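Side-chain contacts in ornithine carbamoyltransferase, anabolic (Campylobacter jejuni subsp. jejuni, PDB 3TPF), which catalyses the reversible transfer of the carbamoyl group from carbamoyl phosphate to L-ornithine, giving L-citrulline and phosphate in arginine biosynthesis: residues L17-H22 with L297-N302; E122-T127 with P185-F190; D221-M226 with R234-F239. One frame throughout, in Å; residues are numbered along the deposited sequence.

The three contacts sample both domains of the subunit. Contact 2 is the buried one, centred about 11 Å from the centre of the chain; contacts 1 and 3 are partly buried, at about 16 and 18 Å, on opposite sides of that centre. Contact 1 joins the two ends of the chain helix to helix, contact 2 bridges the domains, and contact 3 is local to the ornithine-binding half. Helix 126-138, which starts in contact 2, also lies against Leu19 of contact 1. Chemistry follows place: aliphatic and ring-edge touches in contact 1, a methyl beside a water-linked tyrosine and glutamate in contact 2, and a broad aromatic stack in contact 3.

Contact 1: residues L17-H22 with L297-N302; sequences LSLVNH and LCFLDN
The pairing of the N-terminal helix with the C-terminal helix brings Leu19 and His22 of helix 13-28 against Phe299 and Cys298 of helix 279-302. The backbones stay well apart: Leu19 CA and Phe299 CA, the nearest such pair here, are separated by 7.6 Å, and the side chains span the interval. Leu19 does so with one branch. Its CD2 lies 3.7 Å from Phe299 CB and 4.0 Å from Phe299 CG, meeting the base of the aromatic side chain more than its far end, and the two side chains cross at roughly a right angle. One helical turn on, the His22 ring reaches across because its CG is anti to the backbone N (chi1 -170°). The ring presents its edge, with NE2 4.1 Å from Cys298 CB and that carbon near the ring plane. The other ring nitrogen, ND1, is hydrogen-bonded to Glu25 OE2, which helps fix the ring's rotation. Leu130 of helix 126-138 also touches Leu19, while Leu297 and Leu300 pack on Ile117 of strand 116-118. Helix 279-302 thus packs back on the carbamoyl-phosphate domain, as the C-terminal helix does in the two-domain transcarbamoylase fold.

Contact 2: residues E122-T127 with P185-F190; sequences ELYHPT and PEIWEF
Tyr124 and Ile187 approach from opposite directions: Tyr124 CG and the CG1 branch of Ile187 are each anti to their own carbonyl carbon (chi1 -53° and -57°), with the isoleucine chain then extended (chi2 -159°) so that CD1 leads. The contact lies where the two domains meet, beside the transcarbamoylase His-Pro-Thr-Gln motif, whose His125 occupies the N-cap position of helix 126-138 and whose residues are predicted to bind carbamoyl phosphate. Opposite is helix 185-198 of the ornithine-binding half. Ile187 CD1 sits at the phenol end of the ring, 4.0 Å from Tyr124 CE2 and an equal 4.0 Å from Tyr124 OH, in an oblique approach. From within the same segment, Leu123 CB lies over one face of the Tyr124 ring, 3.5 Å above its plane and toward the rim, and His102 makes an edge-to-face contact with the same ring.

The polar end of the tyrosine is more elaborately held. Tyr124 OH and Glu186 OE1 are 4.5 Å apart, too far for a direct bond, and a water joins them. Arg9 serves both residues: its NH1 is hydrogen-bonded to Tyr124 OH and its NH2 forms a salt bridge with Glu186 OE2, so the guanidinium and the water connect the same two side chains. The positive charge would be expected to favour an ionised Glu186. In the water bridge the water oxygen lies 2.7 Å from Tyr124 OH, and the water donates to Glu186 OE1 at 2.8 Å.

Contact 3: residues D221-M226 with R234-F239; sequences DTWVSM and RKIKEF
Ile236 and Phe239 carry the second segment's contact with Val224 and Trp223. Along that segment, Lys235 comes first: its CA and Val224 CA, 6.8 Å apart, are the nearest CA pair between the segments, but its side chain is modelled only to CB. Ile236 follows, with CD1 beside Val224 CG2, while its CG1 lies 4.3 Å from Trp223 CE3, at the indole edge and near the ring plane. Glu238 turns elsewhere, its OE1 hydrogen-bonded to Tyr181 OH. Phe239 is where the chain leaves helical geometry, although its N still bonds to Lys235 O at 3.1 Å.

The side chain of Phe239 makes the main interaction, a face-to-face stack on Trp223. The phenyl and the five-membered ring have centroids 4.1 Å apart and planes inclined by only 12°. With CG anti to the carbonyl carbon in both (chi1 -64° for Trp223, -73° for Phe239), the side chains run past each other in opposite directions, which brings each CB over the other's ring. Two CH-pi contacts result: Phe239 CB stands 3.5 Å from the centroid of the indole six-membered ring, and Trp223 CB is 4.2 Å from the centroid of the phenyl. Trp223 and Val224 lie between Asp221 and the Ser225-Met226 pair, all predicted to bind L-ornithine, in the SMG loop characteristic of ornithine carbamoyltransferases.

The stack thus ties the loop leaving strand 217-220 to the C-terminal end of helix 232-238, with Tyr181, from the loop between strand 172-176 and helix 185-198, set edge-to-face against Phe239.

Contact 1: residues L17-H22 with L297-N302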
loop_
_atom_site.group_PDB
_atom_site.type_symbol
_atom_site.label_atom_id
_atom_site.label_comp_id
_atom_site.label_asym_id
_atom_site.label_seq_id
_atom_site.Cartn_x
_atom_site.Cartn_y
_atom_site.Cartn_z
ATOM N N LEU B 17 -18.589 5.843 26.829
ATOM C CA LEU B 17 -19.827 6.421 26.346
ATOM C C LEU B 17 -19.569 7.740 25.583
ATOM O O LEU B 17 -20.281 8.082 24.627
ATOM C CB LEU B 17 -20.875 6.658 27.466
ATOM C CG LEU B 17 -21.598 5.405 28.008
ATOM C CD1 LEU B 17 -22.539 5.797 29.127
ATOM C CD2 LEU B 17 -22.279 4.590 26.916
ATOM N N SER B 18 -18.533 8.454 25.959
ATOM C CA SER B 18 -18.305 9.711 25.299
ATOM C C SER B 18 -17.654 9.467 23.925
ATOM O O SER B 18 -17.773 10.303 23.048
ATOM C CB SER B 18 -17.455 10.631 26.159
ATOM O OG SER B 18 -16.125 10.428 25.735
ATOM N N LEU B 19 -16.946 8.359 23.780
ATOM C CA LEU B 19 -16.414 7.956 22.496
ATOM C C LEU B 19 -17.547 7.643 21.511
ATOM O O LEU B 19 -17.613 8.115 20.373
ATOM C CB LEU B 19 -15.527 6.731 22.630
ATOM C CG LEU B 19 -14.049 6.895 23.068
ATOM C CD1 LEU B 19 -13.336 5.552 23.140
ATOM C CD2 LEU B 19 -13.322 7.855 22.130
ATOM N N VAL B 20 -18.503 6.886 21.982
ATOM C CA VAL B 20 -19.697 6.640 21.203
ATOM C C VAL B 20 -20.426 7.954 20.846
ATOM O O VAL B 20 -20.878 8.129 19.721
ATOM C CB VAL B 20 -20.642 5.689 21.931
ATOM C CG1 VAL B 20 -21.992 5.813 21.268
ATOM C CG2 VAL B 20 -20.111 4.245 21.928
ATOM N N ASN B 21 -20.577 8.849 21.791
ATOM C CA ASN B 21 -21.337 10.064 21.476
ATOM C C ASN B 21 -20.614 10.915 20.486
ATOM O O ASN B 21 -21.200 11.635 19.686
ATOM C CB ASN B 21 -21.636 10.947 22.705
ATOM C CG ASN B 21 -22.618 10.308 23.661
ATOM O OD1 ASN B 21 -23.383 9.352 23.331
ATOM N ND2 ASN B 21 -22.648 10.868 24.863
ATOM N N HIS B 22 -19.297 10.864 20.567
ATOM C CA HIS B 22 -18.519 11.707 19.696
ATOM C C HIS B 22 -18.637 11.128 18.268
ATOM O O HIS B 22 -18.819 11.883 17.314
ATOM C CB HIS B 22 -17.064 11.756 20.155
ATOM C CG HIS B 22 -16.251 12.799 19.448
ATOM N ND1 HIS B 22 -16.834 13.867 18.813
ATOM C CD2 HIS B 22 -14.920 12.933 19.260
ATOM C CE1 HIS B 22 -15.906 14.614 18.248
ATOM N NE2 HIS B 22 -14.736 14.071 18.508
ATOM N N LEU B 297 -9.367 8.103 17.760
ATOM C CA LEU B 297 -8.197 8.852 17.351
ATOM C C LEU B 297 -8.300 10.331 17.857
ATOM O O LEU B 297 -7.279 10.825 18.392
ATOM C CB LEU B 297 -8.039 8.891 15.854
ATOM C CG LEU B 297 -7.738 7.654 15.053
ATOM C CD1 LEU B 297 -7.872 8.109 13.563
ATOM C CD2 LEU B 297 -6.399 7.004 15.396
ATOM N N CYS B 298 -9.451 10.992 17.808
ATOM C CA CYS B 298 -9.451 12.356 18.377
ATOM C C CYS B 298 -9.110 12.311 19.856
ATOM O O CYS B 298 -8.504 13.248 20.431
ATOM C CB CYS B 298 -10.774 13.136 18.145
ATOM S SG CYS B 298 -11.179 13.302 16.369
ATOM N N PHE B 299 -9.617 11.277 20.484
ATOM C CA PHE B 299 -9.559 11.180 21.915
ATOM C C PHE B 299 -8.127 10.979 22.340
ATOM O O PHE B 299 -7.657 11.681 23.228
ATOM C CB PHE B 299 -10.385 10.036 22.374
ATOM C CG PHE B 299 -10.159 9.649 23.793
ATOM C CD1 PHE B 299 -10.778 10.319 24.816
ATOM C CD2 PHE B 299 -9.352 8.556 24.119
ATOM C CE1 PHE B 299 -10.569 9.966 26.163
ATOM C CE2 PHE B 299 -9.169 8.173 25.477
ATOM C CZ PHE B 299 -9.775 8.885 26.495
ATOM N N LEU B 300 -7.432 10.014 21.715
ATOM C CA LEU B 300 -6.026 9.753 22.004
ATOM C C LEU B 300 -5.147 10.981 21.654
ATOM O O LEU B 300 -4.090 11.169 22.254
ATOM C CB LEU B 300 -5.471 8.543 21.254
ATOM C CG LEU B 300 -6.026 7.158 21.583
ATOM C CD1 LEU B 300 -5.655 6.177 20.485
ATOM C CD2 LEU B 300 -5.733 6.646 22.989
ATOM N N ASP B 301 -5.572 11.813 20.714
ATOM C CA ASP B 301 -4.778 13.004 20.364
ATOM C C ASP B 301 -4.732 13.963 21.533
ATOM O O ASP B 301 -3.737 14.633 21.756
ATOM C CB ASP B 301 -5.369 13.694 19.158
ATOM C CG ASP B 301 -4.505 14.818 18.651
ATOM O OD1 ASP B 301 -3.334 14.519 18.290
ATOM O OD2 ASP B 301 -4.984 15.984 18.562
ATOM N N ASN B 302 -5.839 14.047 22.255
ATOM C CA ASN B 302 -5.976 14.954 23.444
ATOM C C ASN B 302 -5.368 14.440 24.750
ATOM O O ASN B 302 -5.273 15.178 25.700
ATOM C CB ASN B 302 -7.459 15.297 23.733
ATOM C CG ASN B 302 -8.104 16.141 22.645
ATOM O OD1 ASN B 302 -8.380 17.310 22.856
ATOM N ND2 ASN B 302 -8.397 15.540 21.508
#

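Contact 2: residues E122-T127 with P185-F190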
loop_
_atom_site.group_PDB
_atom_site.type_symbol
_atom_site.label_atom_id
_atom_site.label_comp_id
_atom_site.label_asym_id
_atom_site.label_seq_id
_atom_site.Cartn_x
_atom_site.Cartn_y
_atom_site.Cartn_z
ATOM N N GLU B 122 -5.305 -11.565 20.296
ATOM C CA GLU B 122 -5.980 -12.809 20.653
ATOM C C GLU B 122 -6.843 -12.628 21.910
ATOM O O GLU B 122 -7.829 -13.364 22.129
ATOM C CB GLU B 122 -4.985 -14.011 20.783
ATOM C CG GLU B 122 -4.243 -14.176 22.114
ATOM C CD GLU B 122 -3.113 -13.155 22.328
ATOM O OE1 GLU B 122 -2.236 -13.393 23.219
ATOM O OE2 GLU B 122 -3.126 -12.081 21.626
ATOM N N LEU B 123 -6.457 -11.663 22.733
ATOM C CA LEU B 123 -7.224 -11.373 23.966
ATOM C C LEU B 123 -8.416 -10.399 23.752
ATOM O O LEU B 123 -9.428 -10.526 24.421
ATOM C CB LEU B 123 -6.351 -10.776 25.051
ATOM C CG LEU B 123 -5.269 -11.642 25.567
ATOM C CD1 LEU B 123 -4.609 -10.824 26.639
ATOM C CD2 LEU B 123 -5.709 -12.912 26.275
ATOM N N TYR B 124 -8.251 -9.385 22.907
ATOM C CA TYR B 124 -9.241 -8.274 22.921
ATOM C C TYR B 124 -9.443 -7.700 21.531
ATOM O O TYR B 124 -8.525 -7.619 20.728
ATOM C CB TYR B 124 -8.827 -7.137 23.818
ATOM C CG TYR B 124 -8.473 -7.493 25.227
ATOM C CD1 TYR B 124 -7.187 -7.348 25.688
ATOM C CD2 TYR B 124 -9.408 -7.888 26.101
ATOM C CE1 TYR B 124 -6.837 -7.669 26.970
ATOM C CE2 TYR B 124 -9.074 -8.221 27.394
ATOM C CZ TYR B 124 -7.784 -8.105 27.810
ATOM O OH TYR B 124 -7.430 -8.448 29.091
ATOM N N HIS B 125 -10.663 -7.340 21.247
ATOM C CA HIS B 125 -10.959 -6.683 19.994
ATOM C C HIS B 125 -11.781 -5.430 20.221
ATOM O O HIS B 125 -12.866 -5.297 19.728
ATOM C CB HIS B 125 -11.622 -7.661 19.028
ATOM C CG HIS B 125 -11.716 -7.134 17.615
ATOM N ND1 HIS B 125 -11.037 -6.005 17.196
ATOM C CD2 HIS B 125 -12.454 -7.542 16.552
ATOM C CE1 HIS B 125 -11.358 -5.735 15.946
ATOM N NE2 HIS B 125 -12.221 -6.647 15.529
ATOM N N PRO B 126 -11.247 -4.484 20.984
ATOM C CA PRO B 126 -12.035 -3.326 21.455
ATOM C C PRO B 126 -12.584 -2.391 20.439
ATOM O O PRO B 126 -13.656 -1.843 20.692
ATOM C CB PRO B 126 -11.035 -2.541 22.285
ATOM C CG PRO B 126 -9.721 -2.899 21.676
ATOM C CD PRO B 126 -9.843 -4.367 21.380
ATOM N N THR B 127 -11.900 -2.107 19.362
ATOM C CA THR B 127 -12.500 -1.154 18.363
ATOM C C THR B 127 -13.818 -1.754 17.780
ATOM O O THR B 127 -14.818 -1.058 17.564
ATOM C CB THR B 127 -11.586 -0.777 17.210
ATOM O OG1 THR B 127 -11.146 -1.987 16.563
ATOM C CG2 THR B 127 -10.408 0.019 17.672
ATOM N N PRO B 185 -9.707 -16.954 33.635
ATOM C CA PRO B 185 -10.066 -16.536 34.975
ATOM C C PRO B 185 -9.688 -15.082 35.294
ATOM O O PRO B 185 -10.425 -14.405 36.004
ATOM C CB PRO B 185 -9.288 -17.502 35.863
ATOM C CG PRO B 185 -9.031 -18.693 34.996
ATOM C CD PRO B 185 -8.873 -18.157 33.619
ATOM N N GLU B 186 -8.567 -14.620 34.776
ATOM C CA GLU B 186 -8.105 -13.253 35.075
ATOM C C GLU B 186 -9.093 -12.196 34.547
ATOM O O GLU B 186 -9.375 -11.177 35.160
ATOM C CB GLU B 186 -6.707 -13.039 34.494
ATOM C CG GLU B 186 -6.001 -11.771 34.966
ATOM C CD GLU B 186 -6.246 -10.564 34.059
ATOM O OE1 GLU B 186 -6.307 -10.694 32.820
ATOM O OE2 GLU B 186 -6.375 -9.457 34.614
ATOM N N ILE B 187 -9.617 -12.462 33.370
ATOM C CA ILE B 187 -10.548 -11.567 32.737
ATOM C C ILE B 187 -11.864 -11.588 33.482
ATOM O O ILE B 187 -12.516 -10.563 33.702
ATOM C CB ILE B 187 -10.768 -11.950 31.273
ATOM C CG1 ILE B 187 -9.432 -11.954 30.550
ATOM C CG2 ILE B 187 -11.709 -10.943 30.627
ATOM C CD1 ILE B 187 -9.559 -11.819 29.060
ATOM N N TRP B 188 -12.258 -12.785 33.829
ATOM C CA TRP B 188 -13.550 -13.022 34.492
ATOM C C TRP B 188 -13.586 -12.323 35.836
ATOM O O TRP B 188 -14.576 -11.707 36.201
ATOM C CB TRP B 188 -13.799 -14.522 34.653
ATOM C CG TRP B 188 -15.104 -14.882 35.310
ATOM C CD1 TRP B 188 -15.249 -15.301 36.589
ATOM C CD2 TRP B 188 -16.429 -14.924 34.730
ATOM N NE1 TRP B 188 -16.562 -15.594 36.838
ATOM C CE2 TRP B 188 -17.308 -15.364 35.721
ATOM C CE3 TRP B 188 -16.947 -14.630 33.477
ATOM C CZ2 TRP B 188 -18.677 -15.497 35.523
ATOM C CZ3 TRP B 188 -18.339 -14.778 33.264
ATOM C CH2 TRP B 188 -19.175 -15.192 34.291
ATOM N N GLU B 189 -12.478 -12.405 36.537
ATOM C CA GLU B 189 -12.359 -11.719 37.797
ATOM C C GLU B 189 -12.519 -10.232 37.628
ATOM O O GLU B 189 -13.180 -9.593 38.414
ATOM C CB GLU B 189 -11.058 -12.031 38.532
ATOM C CG GLU B 189 -11.337 -12.195 40.009
ATOM C CD GLU B 189 -12.490 -13.183 40.311
ATOM O OE1 GLU B 189 -13.553 -12.782 40.859
ATOM O OE2 GLU B 189 -12.342 -14.385 39.987
ATOM N N PHE B 190 -11.905 -9.669 36.618
ATOM C CA PHE B 190 -12.013 -8.222 36.412
ATOM C C PHE B 190 -13.473 -7.841 36.253
ATOM O O PHE B 190 -13.914 -6.813 36.752
ATOM C CB PHE B 190 -11.231 -7.792 35.191
ATOM C CG PHE B 190 -11.569 -6.418 34.710
ATOM C CD1 PHE B 190 -12.609 -6.203 33.808
ATOM C CD2 PHE B 190 -10.837 -5.323 35.117
ATOM C CE1 PHE B 190 -12.915 -4.930 33.350
ATOM C CE2 PHE B 190 -11.145 -4.038 34.644
ATOM C CZ PHE B 190 -12.188 -3.854 33.774
HETATM O O HOH W 1 -5.512 -9.888 30.286
#

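Contact 3: residues D221-M226 with R234-F239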
loop_
_atom_site.group_PDB
_atom_site.type_symbol
_atom_site.label_atom_id
_atom_site.label_comp_id
_atom_site.label_asym_id
_atom_site.label_seq_id
_atom_site.Cartn_x
_atom_site.Cartn_y
_atom_site.Cartn_z
ATOM N N ASP B 221 -20.407 -14.744 16.602
ATOM C CA ASP B 221 -19.132 -14.649 15.883
ATOM C C ASP B 221 -18.684 -16.011 15.392
ATOM O O ASP B 221 -19.159 -17.063 15.868
ATOM C CB ASP B 221 -18.064 -14.070 16.812
ATOM C CG ASP B 221 -16.771 -13.641 16.078
ATOM O OD1 ASP B 221 -16.736 -13.550 14.813
ATOM O OD2 ASP B 221 -15.781 -13.379 16.795
ATOM N N THR B 222 -17.749 -16.001 14.458
ATOM C CA THR B 222 -17.197 -17.253 13.910
ATOM C C THR B 222 -16.699 -18.123 15.033
ATOM O O THR B 222 -16.258 -17.647 16.059
ATOM C CB THR B 222 -15.981 -17.015 13.000
ATOM O OG1 THR B 222 -14.837 -16.907 13.815
ATOM C CG2 THR B 222 -16.077 -15.668 12.225
ATOM N N TRP B 223 -16.733 -19.407 14.811
ATOM C CA TRP B 223 -16.325 -20.371 15.851
ATOM C C TRP B 223 -14.884 -20.768 15.718
ATOM O O TRP B 223 -14.162 -20.981 16.683
ATOM C CB TRP B 223 -17.142 -21.626 15.719
ATOM C CG TRP B 223 -18.593 -21.459 15.952
ATOM C CD1 TRP B 223 -19.210 -20.578 16.771
ATOM C CD2 TRP B 223 -19.607 -22.255 15.394
ATOM N NE1 TRP B 223 -20.557 -20.745 16.735
ATOM C CE2 TRP B 223 -20.828 -21.794 15.905
ATOM C CE3 TRP B 223 -19.607 -23.341 14.511
ATOM C CZ2 TRP B 223 -22.052 -22.389 15.570
ATOM C CZ3 TRP B 223 -20.821 -23.919 14.158
ATOM C CH2 TRP B 223 -22.025 -23.446 14.690
ATOM N N VAL B 224 -14.498 -20.935 14.473
ATOM C CA VAL B 224 -13.124 -21.165 14.131
ATOM C C VAL B 224 -12.461 -19.791 14.118
ATOM O O VAL B 224 -12.506 -19.048 13.132
ATOM C CB VAL B 224 -13.051 -21.934 12.819
ATOM C CG1 VAL B 224 -11.605 -22.024 12.358
ATOM C CG2 VAL B 224 -13.707 -23.271 13.069
ATOM N N SER B 225 -11.842 -19.492 15.255
ATOM C CA SER B 225 -11.242 -18.178 15.515
ATOM C C SER B 225 -9.831 -18.092 14.905
ATOM O O SER B 225 -9.026 -19.018 15.029
ATOM C CB SER B 225 -11.289 -17.828 17.020
ATOM O OG SER B 225 -12.641 -17.588 17.468
HETATM N N MSE B 226 -9.571 -16.965 14.243
HETATM C CA MSE B 226 -8.429 -16.787 13.326
HETATM C C MSE B 226 -7.088 -17.136 13.914
HETATM O O MSE B 226 -6.751 -16.710 15.020
HETATM C CB MSE B 226 -8.370 -15.328 12.848
ATOM N N ARG B 234 -12.943 -30.065 14.676
ATOM C CA ARG B 234 -13.317 -30.500 16.038
ATOM C C ARG B 234 -14.251 -29.487 16.679
ATOM O O ARG B 234 -15.244 -29.852 17.289
ATOM C CB ARG B 234 -12.053 -30.645 16.918
ATOM C CG ARG B 234 -11.938 -31.975 17.637
ATOM C CD ARG B 234 -11.794 -33.060 16.589
ATOM N N LYS B 235 -13.871 -28.210 16.534
ATOM C CA LYS B 235 -14.579 -27.069 17.161
ATOM C C LYS B 235 -16.031 -27.025 16.674
ATOM O O LYS B 235 -16.960 -27.053 17.469
ATOM C CB LYS B 235 -13.860 -25.749 16.899
ATOM N N ILE B 236 -16.207 -27.078 15.368
ATOM C CA ILE B 236 -17.522 -27.232 14.773
ATOM C C ILE B 236 -18.452 -28.231 15.482
ATOM O O ILE B 236 -19.586 -27.889 15.815
ATOM C CB ILE B 236 -17.403 -27.595 13.278
ATOM C CG1 ILE B 236 -17.235 -26.317 12.419
ATOM C CG2 ILE B 236 -18.626 -28.405 12.820
ATOM C CD1 ILE B 236 -15.900 -25.652 12.568
ATOM N N LYS B 237 -18.006 -29.468 15.649
ATOM C CA LYS B 237 -18.859 -30.492 16.296
ATOM C C LYS B 237 -19.272 -30.039 17.710
ATOM O O LYS B 237 -20.351 -30.411 18.199
ATOM C CB LYS B 237 -18.226 -31.934 16.331
ATOM N N GLU B 238 -18.378 -29.300 18.362
ATOM C CA GLU B 238 -18.568 -28.884 19.769
ATOM C C GLU B 238 -19.651 -27.818 19.868
ATOM O O GLU B 238 -20.392 -27.767 20.857
ATOM C CB GLU B 238 -17.261 -28.353 20.403
ATOM C CG GLU B 238 -16.171 -29.407 20.653
ATOM C CD GLU B 238 -15.080 -28.971 21.643
ATOM O OE1 GLU B 238 -14.114 -28.282 21.229
ATOM O OE2 GLU B 238 -15.166 -29.365 22.834
ATOM N N PHE B 239 -19.764 -27.030 18.803
ATOM C CA PHE B 239 -20.762 -25.958 18.684
ATOM C C PHE B 239 -22.104 -26.384 18.051
ATOM O O PHE B 239 -22.754 -25.579 17.370
ATOM C CB PHE B 239 -20.168 -24.788 17.877
ATOM C CG PHE B 239 -19.141 -23.988 18.636
ATOM C CD1 PHE B 239 -19.526 -22.934 19.439
ATOM C CD2 PHE B 239 -17.805 -24.309 18.581
ATOM C CE1 PHE B 239 -18.594 -22.221 20.155
ATOM C CE2 PHE B 239 -16.865 -23.612 19.323
ATOM C CZ PHE B 239 -17.263 -22.577 20.112
#